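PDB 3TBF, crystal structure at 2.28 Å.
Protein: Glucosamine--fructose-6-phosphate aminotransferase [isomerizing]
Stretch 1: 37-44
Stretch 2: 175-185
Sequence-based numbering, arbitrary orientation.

Stretch 1, residues 37-44: EISLDSFD
Stretch 2 (175-185) AIFTLVIAKLK

The contact between these two stretches of one chain, whose touching residues are at least 137 apart in sequence, is apolar: no hydrogen bond crosses it, and the closest atom pairs are all between apolar side chains. The stretches bury 396 Å², both sides summed.

Stretch 2 is helical from 175 to 184, in a helix that begins earlier in the chain. Its backbone bonds follow the i to i+4 pattern, for example Val180 N to Ile176 O at 2.9 Å and Leu184 N to Val180 O at 3.2 Å; Lys185, at phi/psi -105/12, is the first residue to leave helical values. Stretch 1 starts extended, with Ile38 at -65/130 and Ser39 at -126/133, and then turns through Leu40 (-71/-30), Asp41 (-62/-19) and Ser42 (-77/-17) before Phe43 opens out again at -84/168. The turn is fastened by Phe43 N to Leu40 O at 3.0 Å and by Ser42 OG (chi1 79°, p), which donates to Ser39 O at 3.0 Å. Small hydroxyl side chains suit this work: Ser39 points away from the helix, and its OG accepts a weak bond from Asp41 N at 3.2 Å.

The register is set by Leu40 and Val180, whose CA atoms are 6.7 Å apart. Ile38, Leu40, Leu179, Val180 and Leu184 point toward the other stretch, Ile176 sideways. Val180 (chi1 166°, t) is the central bump, and its two methyls are received by three side chains. Val180 CG2 lies 3.5 Å from Ile38 CG2 and 3.7 Å from Phe43 CE1, while Val180 CG1 comes within 3.2 Å of Leu40 CD1, a notably tight approach. The short, branched valine fills this hollow while leaving the backbones close.

Ile38 (m, t) gives up 97 Å², the largest share of any residue here. Ile38 CD1 meets Leu179 CD1 (Leu179 m, t) at 3.7 Å, and both Ile38 methyls lie near Ile176 CG2, CG2 at 4.3 Å and CD1 at 4.4 Å (Ile176 chi1 -74°, m; chi2 161°, t). Ile38 thus covers the helix surface formed by Ile176, Leu179 and Val180, all buried, where apolar side chains suit.

Leu40 (chi1 -159°, t; chi2 59°, p) straddles the next turn. Leu40 CD2 reaches Leu184 CD1 at 3.6 Å, and Leu40 CD1 also faces Leu184 CD2 at 4.2 Å; Leu184, partly exposed, has chi1 -135°, between wells, and chi2 38° (p).

Phe43 (chi1 -77°, m; chi2 72°) points toward the helix and loses 52 Å² to it, its ring closing one side of the hollow around Val180 CG2, at an oblique angle. The charged Glu37, Asp41 and Asp44 are exposed and make no contact with the helix.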

ATOM      1  N   GLU A  37       6.309  27.759 -22.003  1.00 39.12           N
ATOM      2  CA  GLU A  37       7.253  26.678 -21.719  1.00 39.63           C
ATOM      3  C   GLU A  37       7.431  26.524 -20.222  1.00 38.13           C
ATOM      4  O   GLU A  37       7.432  27.503 -19.485  1.00 37.24           O
ATOM      5  CB  GLU A  37       8.624  26.972 -22.318  1.00 40.54           C
ATOM      6  CG  GLU A  37       8.631  27.069 -23.840  1.00 44.31           C
ATOM      7  CD  GLU A  37      10.037  27.341 -24.389  1.00 49.91           C
ATOM      8  OE1 GLU A  37      10.903  27.855 -23.632  1.00 52.36           O
ATOM      9  OE2 GLU A  37      10.280  27.036 -25.580  1.00 53.18           O
ATOM     10  N   ILE A  38       7.583  25.296 -19.773  1.00 37.23           N
ATOM     11  CA  ILE A  38       7.870  25.077 -18.372  1.00 37.28           C
ATOM     12  C   ILE A  38       9.213  25.676 -18.072  1.00 37.83           C
ATOM     13  O   ILE A  38      10.169  25.448 -18.804  1.00 36.40           O
ATOM     14  CB  ILE A  38       7.826  23.604 -17.956  1.00 36.81           C
ATOM     15  CG1 ILE A  38       6.370  23.149 -17.918  1.00 35.65           C
ATOM     16  CG2 ILE A  38       8.358  23.456 -16.580  1.00 36.33           C
ATOM     17  CD1 ILE A  38       6.182  21.708 -17.813  1.00 33.47           C
ATOM     18  N   SER A  39       9.235  26.483 -17.014  1.00 38.90           N
ATOM     19  CA  SER A  39      10.391  27.289 -16.705  1.00 41.39           C
ATOM     20  C   SER A  39      10.899  27.086 -15.283  1.00 42.64           C
ATOM     21  O   SER A  39      10.148  27.130 -14.309  1.00 41.74           O
ATOM     22  CB  SER A  39      10.080  28.775 -16.928  1.00 41.68           C
ATOM     23  OG  SER A  39      11.203  29.595 -16.623  1.00 42.39           O
ATOM     24  N   LEU A  40      12.205  26.919 -15.187  1.00 45.05           N
ATOM     25  CA  LEU A  40      12.879  26.810 -13.905  1.00 46.92           C
ATOM     26  C   LEU A  40      12.878  28.176 -13.179  1.00 48.48           C
ATOM     27  O   LEU A  40      12.844  28.216 -11.952  1.00 47.70           O
ATOM     28  CB  LEU A  40      14.306  26.287 -14.123  1.00 47.17           C
ATOM     29  CG  LEU A  40      14.968  25.650 -12.914  1.00 47.88           C
ATOM     30  CD1 LEU A  40      14.117  24.468 -12.454  1.00 46.94           C
ATOM     31  CD2 LEU A  40      16.419  25.235 -13.233  1.00 47.09           C
ATOM     32  N   ASP A  41      12.892  29.270 -13.957  1.00 50.53           N
ATOM     33  CA  ASP A  41      12.829  30.660 -13.427  1.00 52.07           C
ATOM     34  C   ASP A  41      11.559  30.991 -12.665  1.00 51.56           C
ATOM     35  O   ASP A  41      11.544  31.951 -11.917  1.00 52.26           O
ATOM     36  CB  ASP A  41      12.956  31.692 -14.551  1.00 52.89           C
ATOM     37  CG  ASP A  41      14.295  31.596 -15.290  1.00 56.67           C
ATOM     38  OD1 ASP A  41      15.278  31.080 -14.688  1.00 60.03           O
ATOM     39  OD2 ASP A  41      14.354  32.032 -16.475  1.00 59.36           O
ATOM     40  N   SER A  42      10.494  30.224 -12.860  1.00 51.05           N
ATOM     41  CA  SER A  42       9.271  30.431 -12.082  1.00 50.61           C
ATOM     42  C   SER A  42       9.374  29.877 -10.656  1.00 50.11           C
ATOM     43  O   SER A  42       8.548  30.204  -9.813  1.00 49.81           O
ATOM     44  CB  SER A  42       8.081  29.780 -12.776  1.00 50.31           C
ATOM     45  OG  SER A  42       8.081  28.381 -12.532  1.00 51.12           O
ATOM     46  N   PHE A  43      10.356  29.009 -10.413  1.00 49.86           N
ATOM     47  CA  PHE A  43      10.588  28.436  -9.091  1.00 49.60           C
ATOM     48  C   PHE A  43      11.437  29.378  -8.252  1.00 49.57           C
ATOM     49  O   PHE A  43      12.010  30.342  -8.755  1.00 49.58           O
ATOM     50  CB  PHE A  43      11.309  27.088  -9.191  1.00 49.80           C
ATOM     51  CG  PHE A  43      10.422  25.951  -9.607  1.00 49.89           C
ATOM     52  CD1 PHE A  43       9.961  25.855 -10.908  1.00 48.83           C
ATOM     53  CD2 PHE A  43      10.061  24.959  -8.688  1.00 50.81           C
ATOM     54  CE1 PHE A  43       9.143  24.804 -11.296  1.00 49.00           C
ATOM     55  CE2 PHE A  43       9.237  23.889  -9.068  1.00 49.68           C
ATOM     56  CZ  PHE A  43       8.778  23.813 -10.371  1.00 48.94           C
ATOM     57  N   ASP A  44      11.516  29.088  -6.964  1.00 48.97           N
ATOM     58  CA  ASP A  44      12.415  29.821  -6.094  1.00 49.43           C
ATOM     59  C   ASP A  44      13.828  29.627  -6.682  1.00 49.10           C
ATOM     60  O   ASP A  44      14.032  28.706  -7.457  1.00 48.99           O
ATOM     61  CB  ASP A  44      12.270  29.317  -4.654  1.00 49.86           C
ATOM     62  CG  ASP A  44      10.774  29.207  -4.199  1.00 50.95           C
ATOM     63  OD1 ASP A  44       9.995  30.165  -4.419  1.00 54.92           O
ATOM     64  OD2 ASP A  44      10.370  28.168  -3.631  1.00 49.49           O
ATOM     65  N   ALA A 175       3.343  16.533 -12.058  1.00 11.39           N
ATOM     66  CA  ALA A 175       3.706  16.365 -13.471  1.00 12.72           C
ATOM     67  C   ALA A 175       4.655  17.441 -13.940  1.00 12.61           C
ATOM     68  O   ALA A 175       5.582  17.153 -14.688  1.00 13.54           O
ATOM     69  CB  ALA A 175       2.480  16.414 -14.395  1.00 11.26           C
ATOM     70  N   ILE A 176       4.400  18.674 -13.529  1.00 12.43           N
ATOM     71  CA  ILE A 176       5.256  19.786 -13.898  1.00 12.96           C
ATOM     72  C   ILE A 176       6.651  19.622 -13.270  1.00 13.91           C
ATOM     73  O   ILE A 176       7.641  19.737 -13.951  1.00 14.21           O
ATOM     74  CB  ILE A 176       4.635  21.133 -13.458  1.00 13.36           C
ATOM     75  CG1 ILE A 176       3.469  21.474 -14.369  1.00 13.87           C
ATOM     76  CG2 ILE A 176       5.678  22.275 -13.433  1.00 10.60           C
ATOM     77  CD1 ILE A 176       2.560  22.510 -13.730  1.00 14.60           C
ATOM     78  N   PHE A 177       6.702  19.357 -11.976  1.00 14.44           N
ATOM     79  CA  PHE A 177       7.921  18.963 -11.280  1.00 15.40           C
ATOM     80  C   PHE A 177       8.674  17.814 -11.992  1.00 15.57           C
ATOM     81  O   PHE A 177       9.885  17.875 -12.164  1.00 15.28           O
ATOM     82  CB  PHE A 177       7.566  18.565  -9.827  1.00 15.72           C
ATOM     83  CG  PHE A 177       8.692  17.938  -9.076  1.00 18.15           C
ATOM     84  CD1 PHE A 177       9.786  18.678  -8.741  1.00 21.40           C
ATOM     85  CD2 PHE A 177       8.641  16.620  -8.696  1.00 20.69           C
ATOM     86  CE1 PHE A 177      10.842  18.118  -8.045  1.00 24.29           C
ATOM     87  CE2 PHE A 177       9.694  16.051  -8.000  1.00 23.37           C
ATOM     88  CZ  PHE A 177      10.792  16.820  -7.668  1.00 24.05           C
ATOM     89  N   THR A 178       7.966  16.781 -12.423  1.00 15.60           N
ATOM     90  CA  THR A 178       8.622  15.716 -13.174  1.00 15.66           C
ATOM     91  C   THR A 178       9.347  16.287 -14.360  1.00 15.99           C
ATOM     92  O   THR A 178      10.497  15.928 -14.575  1.00 17.12           O
ATOM     93  CB  THR A 178       7.640  14.659 -13.658  1.00 15.33           C
ATOM     94  OG1 THR A 178       7.122  13.978 -12.527  1.00 16.46           O
ATOM     95  CG2 THR A 178       8.290  13.646 -14.519  1.00 14.83           C
ATOM     96  N   LEU A 179       8.708  17.181 -15.123  1.00 15.42           N
ATOM     97  CA  LEU A 179       9.355  17.693 -16.344  1.00 15.59           C
ATOM     98  C   LEU A 179      10.507  18.671 -16.029  1.00 16.29           C
ATOM     99  O   LEU A 179      11.553  18.662 -16.690  1.00 18.57           O
ATOM    100  CB  LEU A 179       8.341  18.307 -17.295  1.00 15.02           C
ATOM    101  CG  LEU A 179       7.215  17.367 -17.755  1.00 14.53           C
ATOM    102  CD1 LEU A 179       6.124  18.115 -18.570  1.00 13.68           C
ATOM    103  CD2 LEU A 179       7.717  16.241 -18.594  1.00 13.94           C
ATOM    104  N   VAL A 180      10.359  19.488 -15.015  1.00 15.56           N
ATOM    105  CA  VAL A 180      11.464  20.309 -14.567  1.00 16.39           C
ATOM    106  C   VAL A 180      12.705  19.513 -14.191  1.00 17.66           C
ATOM    107  O   VAL A 180      13.787  19.830 -14.588  1.00 17.37           O
ATOM    108  CB  VAL A 180      11.058  21.149 -13.345  1.00 17.33           C
ATOM    109  CG1 VAL A 180      12.329  21.769 -12.652  1.00 16.07           C
ATOM    110  CG2 VAL A 180       9.994  22.259 -13.772  1.00 13.84           C
ATOM    111  N   ILE A 181      12.520  18.434 -13.444  1.00 19.17           N
ATOM    112  CA  ILE A 181      13.615  17.556 -13.045  1.00 19.58           C
ATOM    113  C   ILE A 181      14.165  16.841 -14.248  1.00 20.14           C
ATOM    114  O   ILE A 181      15.367  16.714 -14.400  1.00 20.91           O
ATOM    115  CB  ILE A 181      13.149  16.507 -11.987  1.00 19.74           C
ATOM    116  CG1 ILE A 181      12.720  17.233 -10.738  1.00 23.01           C
ATOM    117  CG2 ILE A 181      14.295  15.541 -11.588  1.00 19.34           C
ATOM    118  CD1 ILE A 181      13.819  18.204 -10.173  1.00 26.54           C
ATOM    119  N   ALA A 182      13.278  16.376 -15.101  1.00 20.49           N
ATOM    120  CA  ALA A 182      13.691  15.644 -16.272  1.00 22.54           C
ATOM    121  C   ALA A 182      14.630  16.478 -17.102  1.00 24.48           C
ATOM    122  O   ALA A 182      15.627  15.973 -17.615  1.00 26.39           O
ATOM    123  CB  ALA A 182      12.506  15.230 -17.117  1.00 20.29           C
ATOM    124  N   LYS A 183      14.296  17.745 -17.264  1.00 26.37           N
ATOM    125  CA  LYS A 183      15.074  18.628 -18.115  1.00 27.82           C
ATOM    126  C   LYS A 183      16.430  18.945 -17.512  1.00 29.10           C
ATOM    127  O   LYS A 183      17.449  18.937 -18.179  1.00 30.67           O
ATOM    128  CB  LYS A 183      14.314  19.928 -18.280  1.00 28.26           C
ATOM    129  CG  LYS A 183      15.040  21.016 -19.024  1.00 28.83           C
ATOM    130  CD  LYS A 183      14.004  21.974 -19.485  1.00 31.73           C
ATOM    131  CE  LYS A 183      14.566  23.320 -19.918  1.00 34.85           C
ATOM    132  NZ  LYS A 183      14.860  23.336 -21.368  1.00 34.02           N
ATOM    133  N   LEU A 184      16.424  19.229 -16.230  1.00 29.59           N
ATOM    134  CA  LEU A 184      17.648  19.566 -15.518  1.00 30.86           C
ATOM    135  C   LEU A 184      18.654  18.404 -15.504  1.00 31.66           C
ATOM    136  O   LEU A 184      19.856  18.622 -15.425  1.00 32.65           O
ATOM    137  CB  LEU A 184      17.276  19.899 -14.086  1.00 30.63           C
ATOM    138  CG  LEU A 184      17.904  21.115 -13.462  1.00 33.77           C
ATOM    139  CD1 LEU A 184      18.028  22.283 -14.459  1.00 38.11           C
ATOM    140  CD2 LEU A 184      17.048  21.524 -12.277  1.00 35.45           C
ATOM    141  N   LYS A 185      18.151  17.174 -15.537  1.00 30.87           N
ATOM    142  CA  LYS A 185      19.005  16.017 -15.450  1.00 31.32           C
ATOM    143  C   LYS A 185      19.134  15.387 -16.802  1.00 31.86           C
ATOM    144  O   LYS A 185      19.578  14.273 -16.914  1.00 33.30           O
ATOM    145  CB  LYS A 185      18.436  14.988 -14.464  1.00 30.88           C
ATOM    146  CG  LYS A 185      18.310  15.518 -13.059  1.00 28.62           C
ATOM    147  CD  LYS A 185      19.027  14.698 -12.066  1.00 29.68           C
ATOM    148  CE  LYS A 185      19.100  15.438 -10.730  1.00 30.37           C
ATOM    149  NZ  LYS A 185      20.478  15.480 -10.171  1.00 32.10           N
TER